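Local coordinates for type IV pilus biogenesis protein PilB (Streptococcus sanguinis, PDB 7B7P) that serves as a minor type IV pilin with a von Willebrand factor A-like module and takes a direct part in adhesion, at residues A[169-172]-A[173-176]; A[190-193]-A[194-198]; A[371-374]-A[375-378]. All coordinates share one frame; numbering follows the deposited sequence.

Contact 1. Residues A[169-172]-A[173-176]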
loop_
_atom_site.group_PDB
_atom_site.type_symbol
_atom_site.label_atom_id
_atom_site.label_comp_id
_atom_site.label_asym_id
_atom_site.label_seq_id
_atom_site.Cartn_x
_atom_site.Cartn_y
_atom_site.Cartn_z
ATOM N N ASP A 169 -16.501 -1.282 10.259
ATOM C CA ASP A 169 -17.892 -0.947 10.499
ATOM C C ASP A 169 -18.565 -2.078 11.286
ATOM O O ASP A 169 -18.504 -3.247 10.893
ATOM C CB ASP A 169 -18.561 -0.713 9.136
ATOM C CG ASP A 169 -19.990 -0.180 9.218
ATOM O OD1 ASP A 169 -20.744 -0.461 10.172
ATOM O OD2 ASP A 169 -20.400 0.495 8.248
ATOM N N THR A 170 -19.167 -1.730 12.428
ATOM C CA THR A 170 -19.909 -2.671 13.263
ATOM C C THR A 170 -21.351 -2.221 13.443
ATOM O O THR A 170 -21.975 -2.528 14.457
ATOM C CB THR A 170 -19.253 -2.879 14.640
ATOM O OG1 THR A 170 -19.350 -1.686 15.437
ATOM C CG2 THR A 170 -17.792 -3.293 14.534
ATOM N N SER A 171 -21.910 -1.529 12.454
ATOM C CA SER A 171 -23.300 -1.111 12.551
ATOM C C SER A 171 -24.258 -2.320 12.506
ATOM O O SER A 171 -23.877 -3.452 12.191
ATOM C CB SER A 171 -23.632 -0.116 11.441
ATOM O OG SER A 171 -23.587 -0.727 10.173
ATOM N N GLY A 172 -25.532 -2.053 12.812
ATOM C CA GLY A 172 -26.516 -3.121 12.890
ATOM C C GLY A 172 -26.732 -3.849 11.577
ATOM O O GLY A 172 -27.023 -5.049 11.567
ATOM N N SER A 173 -26.578 -3.147 10.452
ATOM C CA SER A 173 -26.691 -3.789 9.146
ATOM C C SER A 173 -25.722 -4.964 8.987
ATOM O O SER A 173 -25.945 -5.838 8.138
ATOM C CB SER A 173 -26.453 -2.738 8.041
ATOM O OG SER A 173 -25.088 -2.339 8.005
ATOM N N MET A 174 -24.648 -5.007 9.775
ATOM C CA MET A 174 -23.668 -6.077 9.619
ATOM C C MET A 174 -24.164 -7.429 10.155
ATOM O O MET A 174 -23.436 -8.423 10.044
ATOM C CB MET A 174 -22.356 -5.691 10.299
ATOM C CG MET A 174 -21.624 -4.550 9.620
ATOM S SD MET A 174 -20.785 -5.040 8.127
ATOM C CE MET A 174 -19.310 -5.815 8.783
ATOM N N ASP A 175 -25.381 -7.487 10.708
ATOM C CA ASP A 175 -26.017 -8.754 11.033
ATOM C C ASP A 175 -26.780 -9.359 9.870
ATOM O O ASP A 175 -27.151 -10.531 9.947
ATOM C CB ASP A 175 -26.998 -8.595 12.195
ATOM C CG ASP A 175 -26.406 -9.003 13.503
ATOM O OD1 ASP A 175 -25.428 -9.802 13.503
ATOM O OD2 ASP A 175 -26.916 -8.501 14.525
ATOM N N TRP A 176 -27.071 -8.586 8.828
ATOM C CA TRP A 176 -27.757 -9.142 7.674
ATOM C C TRP A 176 -26.760 -9.839 6.756
ATOM O O TRP A 176 -25.546 -9.768 6.952
ATOM C CB TRP A 176 -28.505 -8.062 6.900
ATOM C CG TRP A 176 -29.227 -7.086 7.735
ATOM C CD1 TRP A 176 -29.863 -7.317 8.930
ATOM C CD2 TRP A 176 -29.428 -5.701 7.432
ATOM N NE1 TRP A 176 -30.433 -6.154 9.395
ATOM C CE2 TRP A 176 -30.180 -5.146 8.493
ATOM C CE3 TRP A 176 -29.031 -4.870 6.373
ATOM C CZ2 TRP A 176 -30.541 -3.793 8.521
ATOM C CZ3 TRP A 176 -29.401 -3.534 6.398
ATOM C CH2 TRP A 176 -30.149 -3.009 7.466
#

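Contact 2. Residues A[190-193]-A[194-198]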
loop_
_atom_site.group_PDB
_atom_site.type_symbol
_atom_site.label_atom_id
_atom_site.label_comp_id
_atom_site.label_asym_id
_atom_site.label_seq_id
_atom_site.Cartn_x
_atom_site.Cartn_y
_atom_site.Cartn_z
ATOM N N SER A 190 -23.890 -13.905 8.098
ATOM C CA SER A 190 -23.957 -12.450 8.177
ATOM C C SER A 190 -22.688 -11.823 7.609
ATOM O O SER A 190 -21.632 -12.464 7.498
ATOM C CB SER A 190 -24.128 -11.987 9.626
ATOM O OG SER A 190 -22.866 -12.030 10.284
ATOM N N ARG A 191 -22.800 -10.541 7.254
ATOM C CA ARG A 191 -21.626 -9.787 6.831
ATOM C C ARG A 191 -20.537 -9.859 7.886
ATOM O O ARG A 191 -19.363 -10.078 7.566
ATOM C CB ARG A 191 -22.008 -8.332 6.552
ATOM C CG ARG A 191 -23.016 -8.184 5.427
ATOM C CD ARG A 191 -23.585 -6.767 5.363
ATOM N NE ARG A 191 -24.719 -6.702 4.450
ATOM C CZ ARG A 191 -25.312 -5.577 4.066
ATOM N NH1 ARG A 191 -24.881 -4.395 4.514
ATOM N NH2 ARG A 191 -26.342 -5.633 3.241
ATOM N N MET A 192 -20.911 -9.710 9.158
ATOM C CA MET A 192 -19.913 -9.831 10.215
ATOM C C MET A 192 -19.293 -11.229 10.255
ATOM O O MET A 192 -18.075 -11.360 10.433
ATOM C CB MET A 192 -20.517 -9.478 11.575
ATOM C CG MET A 192 -19.422 -9.232 12.600
ATOM S SD MET A 192 -18.294 -7.899 12.053
ATOM C CE MET A 192 -19.363 -6.502 12.449
ATOM N N ASP A 193 -20.106 -12.285 10.092
ATOM C CA ASP A 193 -19.546 -13.638 10.041
ATOM C C ASP A 193 -18.478 -13.721 8.965
ATOM O O ASP A 193 -17.360 -14.182 9.214
ATOM C CB ASP A 193 -20.641 -14.684 9.781
ATOM C CG ASP A 193 -21.608 -14.824 10.944
ATOM O OD1 ASP A 193 -21.168 -14.639 12.099
ATOM O OD2 ASP A 193 -22.804 -15.125 10.701
ATOM N N ILE A 194 -18.789 -13.219 7.767
ATOM C CA ILE A 194 -17.825 -13.318 6.679
ATOM C C ILE A 194 -16.603 -12.453 6.969
ATOM O O ILE A 194 -15.460 -12.853 6.698
ATOM C CB ILE A 194 -18.502 -12.956 5.343
ATOM C CG1 ILE A 194 -19.691 -13.880 5.093
ATOM C CG2 ILE A 194 -17.510 -13.039 4.190
ATOM C CD1 ILE A 194 -20.451 -13.565 3.851
ATOM N N LEU A 195 -16.820 -11.271 7.562
ATOM C CA LEU A 195 -15.710 -10.379 7.865
ATOM C C LEU A 195 -14.761 -10.998 8.885
ATOM O O LEU A 195 -13.536 -10.915 8.737
ATOM C CB LEU A 195 -16.235 -9.033 8.367
ATOM C CG LEU A 195 -15.121 -8.030 8.697
ATOM C CD1 LEU A 195 -14.084 -7.909 7.556
ATOM C CD2 LEU A 195 -15.733 -6.666 9.045
ATOM N N ARG A 196 -15.308 -11.605 9.940
ATOM C CA ARG A 196 -14.458 -12.307 10.903
ATOM C C ARG A 196 -13.540 -13.314 10.211
ATOM O O ARG A 196 -12.311 -13.256 10.354
ATOM C CB ARG A 196 -15.316 -13.012 11.939
ATOM C CG ARG A 196 -16.023 -12.107 12.886
ATOM C CD ARG A 196 -16.678 -12.979 13.891
ATOM N NE ARG A 196 -17.875 -12.418 14.504
ATOM C CZ ARG A 196 -17.859 -11.751 15.653
ATOM N NH1 ARG A 196 -16.702 -11.542 16.263
ATOM N NH2 ARG A 196 -18.992 -11.295 16.184
ATOM N N LYS A 197 -14.122 -14.235 9.433
ATOM C CA LYS A 197 -13.314 -15.257 8.770
ATOM C C LYS A 197 -12.281 -14.631 7.836
ATOM O O LYS A 197 -11.093 -14.980 7.879
ATOM C CB LYS A 197 -14.214 -16.230 7.996
ATOM C CG LYS A 197 -15.275 -16.967 8.832
ATOM C CD LYS A 197 -16.089 -17.919 7.938
ATOM C CE LYS A 197 -17.000 -18.840 8.745
ATOM N NZ LYS A 197 -17.981 -18.091 9.611
ATOM N N LYS A 198 -12.708 -13.696 6.980
ATOM C CA LYS A 198 -11.808 -13.204 5.937
ATOM C C LYS A 198 -10.699 -12.314 6.487
ATOM O O LYS A 198 -9.641 -12.187 5.851
ATOM C CB LYS A 198 -12.594 -12.446 4.862
ATOM C CG LYS A 198 -13.506 -13.317 4.014
ATOM C CD LYS A 198 -12.761 -14.531 3.459
ATOM C CE LYS A 198 -13.628 -15.324 2.488
ATOM N NZ LYS A 198 -13.011 -16.658 2.184
#

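Contact 3. Residues A[371-374]-A[375-378]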
loop_
_atom_site.group_PDB
_atom_site.type_symbol
_atom_site.label_atom_id
_atom_site.label_comp_id
_atom_site.label_asym_id
_atom_site.label_seq_id
_atom_site.Cartn_x
_atom_site.Cartn_y
_atom_site.Cartn_z
ATOM N N SER A 371 -20.701 -4.718 0.524
ATOM C CA SER A 371 -22.137 -4.946 0.500
ATOM C C SER A 371 -22.525 -5.475 -0.869
ATOM O O SER A 371 -21.955 -5.063 -1.879
ATOM C CB SER A 371 -22.924 -3.666 0.795
ATOM O OG SER A 371 -24.322 -3.929 0.830
ATOM N N GLY A 372 -23.497 -6.377 -0.893
ATOM C CA GLY A 372 -24.146 -6.763 -2.131
ATOM C C GLY A 372 -25.280 -5.852 -2.534
ATOM O O GLY A 372 -25.907 -6.042 -3.582
ATOM N N VAL A 373 -25.552 -4.833 -1.730
ATOM C CA VAL A 373 -26.637 -3.905 -1.983
ATOM C C VAL A 373 -26.022 -2.630 -2.555
ATOM O O VAL A 373 -25.287 -1.910 -1.858
ATOM C CB VAL A 373 -27.450 -3.649 -0.710
ATOM C CG1 VAL A 373 -28.605 -2.680 -0.992
ATOM C CG2 VAL A 373 -27.955 -4.986 -0.136
ATOM N N ASN A 374 -26.348 -2.362 -3.826
ATOM C CA ASN A 374 -25.740 -1.266 -4.579
ATOM C C ASN A 374 -25.721 0.035 -3.804
ATOM O O ASN A 374 -24.669 0.668 -3.684
ATOM C CB ASN A 374 -26.481 -1.049 -5.899
ATOM C CG ASN A 374 -26.223 -2.162 -6.897
ATOM O OD1 ASN A 374 -25.423 -3.058 -6.637
ATOM N ND2 ASN A 374 -26.893 -2.103 -8.048
ATOM N N HIS A 375 -26.884 0.474 -3.301
ATOM C CA HIS A 375 -26.970 1.829 -2.779
ATOM C C HIS A 375 -26.292 1.967 -1.427
ATOM O O HIS A 375 -26.018 3.093 -1.003
ATOM C CB HIS A 375 -28.433 2.295 -2.685
ATOM C CG HIS A 375 -29.167 1.764 -1.493
ATOM N ND1 HIS A 375 -30.020 0.682 -1.564
ATOM C CD2 HIS A 375 -29.166 2.158 -0.195
ATOM C CE1 HIS A 375 -30.505 0.427 -0.362
ATOM N NE2 HIS A 375 -30.009 1.313 0.484
ATOM N N GLU A 376 -26.004 0.854 -0.748
ATOM C CA GLU A 376 -25.353 0.955 0.552
ATOM C C GLU A 376 -23.891 1.337 0.416
ATOM O O GLU A 376 -23.316 1.912 1.340
ATOM C CB GLU A 376 -25.486 -0.353 1.330
ATOM C CG GLU A 376 -26.858 -0.554 1.944
ATOM C CD GLU A 376 -27.059 -1.978 2.481
ATOM O OE1 GLU A 376 -28.147 -2.247 3.025
ATOM O OE2 GLU A 376 -26.123 -2.821 2.368
ATOM N N ILE A 377 -23.261 1.026 -0.703
ATOM C CA ILE A 377 -21.870 1.383 -0.847
ATOM C C ILE A 377 -21.692 2.455 -1.916
ATOM O O ILE A 377 -20.582 2.665 -2.402
ATOM C CB ILE A 377 -21.000 0.144 -1.116
ATOM C CG1 ILE A 377 -21.639 -0.730 -2.199
ATOM C CG2 ILE A 377 -20.802 -0.640 0.181
ATOM C CD1 ILE A 377 -20.626 -1.423 -3.078
ATOM N N ALA A 378 -22.778 3.148 -2.280
ATOM C CA ALA A 378 -22.712 4.191 -3.310
ATOM C C ALA A 378 -21.914 5.437 -2.891
ATOM O O ALA A 378 -21.690 6.322 -3.723
ATOM C CB ALA A 378 -24.127 4.608 -3.724
#

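Contact 1. Residues A[169-172]-A[173-176]
The hydroxyls of S171 and S173 are both turned into the position between backbone N and carbonyl carbon (chi1 67° and 71°), which brings the two OG atoms to 3.1 Å from each other. D169, S171 and S173 supply the Asp-x-Ser-x-Ser signature of the metal ion-dependent adhesion site (MIDAS), here where strand 162-169 of the von Willebrand factor A-like domain ends and runs into the following turn. D169 shapes the start of this turn. Its OD1 accepts the backbone N of S171 at 2.8 Å, making an Asx turn, and also accepts S171 OG at 2.9 Å from the syn side. Two bonds thus fix the rotation of the carboxylate, and OD2 is held by T283 and by the backbone of D284. S173 is a magnesium-binding residue, as is D284, to whose OD2 the S173 hydroxyl is hydrogen-bonded. The chain then winds into a short 3-10 segment: M174 N donates to S171 O at 3.0 Å and D175 N to G172 O at 3.1 Å. M174 is bent at chi2 and chi3, which brings SD and CE back toward D169 O, while the side chain packs on M192 and L195 of helix 191-209. The indole of W176 stands over the start of the 3-10 turn, with S173 CA above the centre of one face and G172 O offset toward the rim of that same face. At the far end of the M174 side chain, CE rests 3.4 Å from D169 O.

Contact 2. Residues A[190-193]-A[194-198]
M192 and L195, one turn apart at the start of helix 191-209, meet through their apolar ends, with M192 SD 4.1 Å from L195 CD2. The helix follows the MIDAS turn and packs against the central sheet of the von Willebrand factor A-like domain. M192 also touches R196: its CG lies 4.0 Å from R196 NE, and the two side chains approach each other at a slant. The arginine runs extended from CG to NE, passing beside M192 O on its way, and its guanidinium is held beyond the helix by the carbonyl oxygens of I244 and N249. On the next strip of the helix, the aliphatic part of K197 passes D193 O, with CG at 3.5 Å, before a bend at chi4 carries NZ to its salt bridge with E189. I194 lays its CG1 branch 3.4 Å from S190 O.

Behind these side chains lies the regular backbone bonding of the first turns, including R196 N to M192 O at 2.8 Å. The helix begins in a capping box. S190 OG, as N-cap, accepts D193 N at 2.8 Å, and D193 returns the bond by accepting S190 N through OD2. D193 reaches back to S190 because CG sits beside its own backbone N (chi1 -68°). Farther out, R191 extends from the cap toward the metal site, where it forms salt bridges with D284 and E376 and donates to D177 O through NE. That charge next to a magnesium-binding aspartate probably helps to balance the acidic site. The returning bond of the box spans 3.1 Å from S190 N to D193 OD2, which is approached from the anti side, 32° out of the carboxylate plane.

Contact 3. Residues A[371-374]-A[375-378]
The polar link between S371 and E376 is short: S371 OG donates to E376 OE2 at 2.6 Å, approaching on the anti side and 23° out of the carboxylate plane. With OG anti to the backbone N (chi1 -177°), the hydroxyl also accepts V373 N at 3.0 Å, closing an ST turn. One serine oxygen therefore bonds both a main-chain N-H and the glutamate. The extended glutamate chain carries its carboxylate back across the turn, and OE2 takes a second, charged partner in R191, so that it is gripped from two residues and probably stays ionised.

The main-chain bonds are those of a tight turn. E376 N donates to V373 O at 3.1 Å, and the bond from I377 N to N374 O is weak. H375 and E376 lie in a short 3-10 segment. The loop leaves strand 364-370, a parallel strand of the central sheet of the von Willebrand factor A-like domain, at the same end of the sheet as the MIDAS turn, and it leads on to helix 380-388.

Van der Waals contacts surround the polar link. V373 packs against the glutamate: its CB is 3.5 Å from E376 OE2, and the two side chains slant past one another. The V373 and H375 side chains lie side by side, pointing the same way, and V373 CG1 meets the imidazole obliquely, 3.7 Å from H375 ND1. On the inner side, I377 turns CG2 against S371 CB at 3.7 Å, and it also touches Y396 and S398 of strand 393-399. The backbone O of N374 lies 3.7 Å from I377 CG1.

In the fold
Contacts 1 and 2 are buried and contact 3 lies at the surface, yet all three gather at one end of the central sheet around the metal site. Contact 1 is dominated by short polar side chains in a tight turn, contact 2 by regular helix bonding with apolar and capping groups, and contact 3 by a hydroxyl-carboxylate link in a more exposed loop. Contacts 1 and 2 meet through backbone: W176 O lies 2.9 Å from R191 N and M174 O 3.0 Å from M192 N. Contacts 2 and 3 meet chiefly through a side-chain salt bridge, R191 NH1 standing 2.9 Å from E376 OE2. Contacts 1 and 3 touch only where the W176 ring packs against E376.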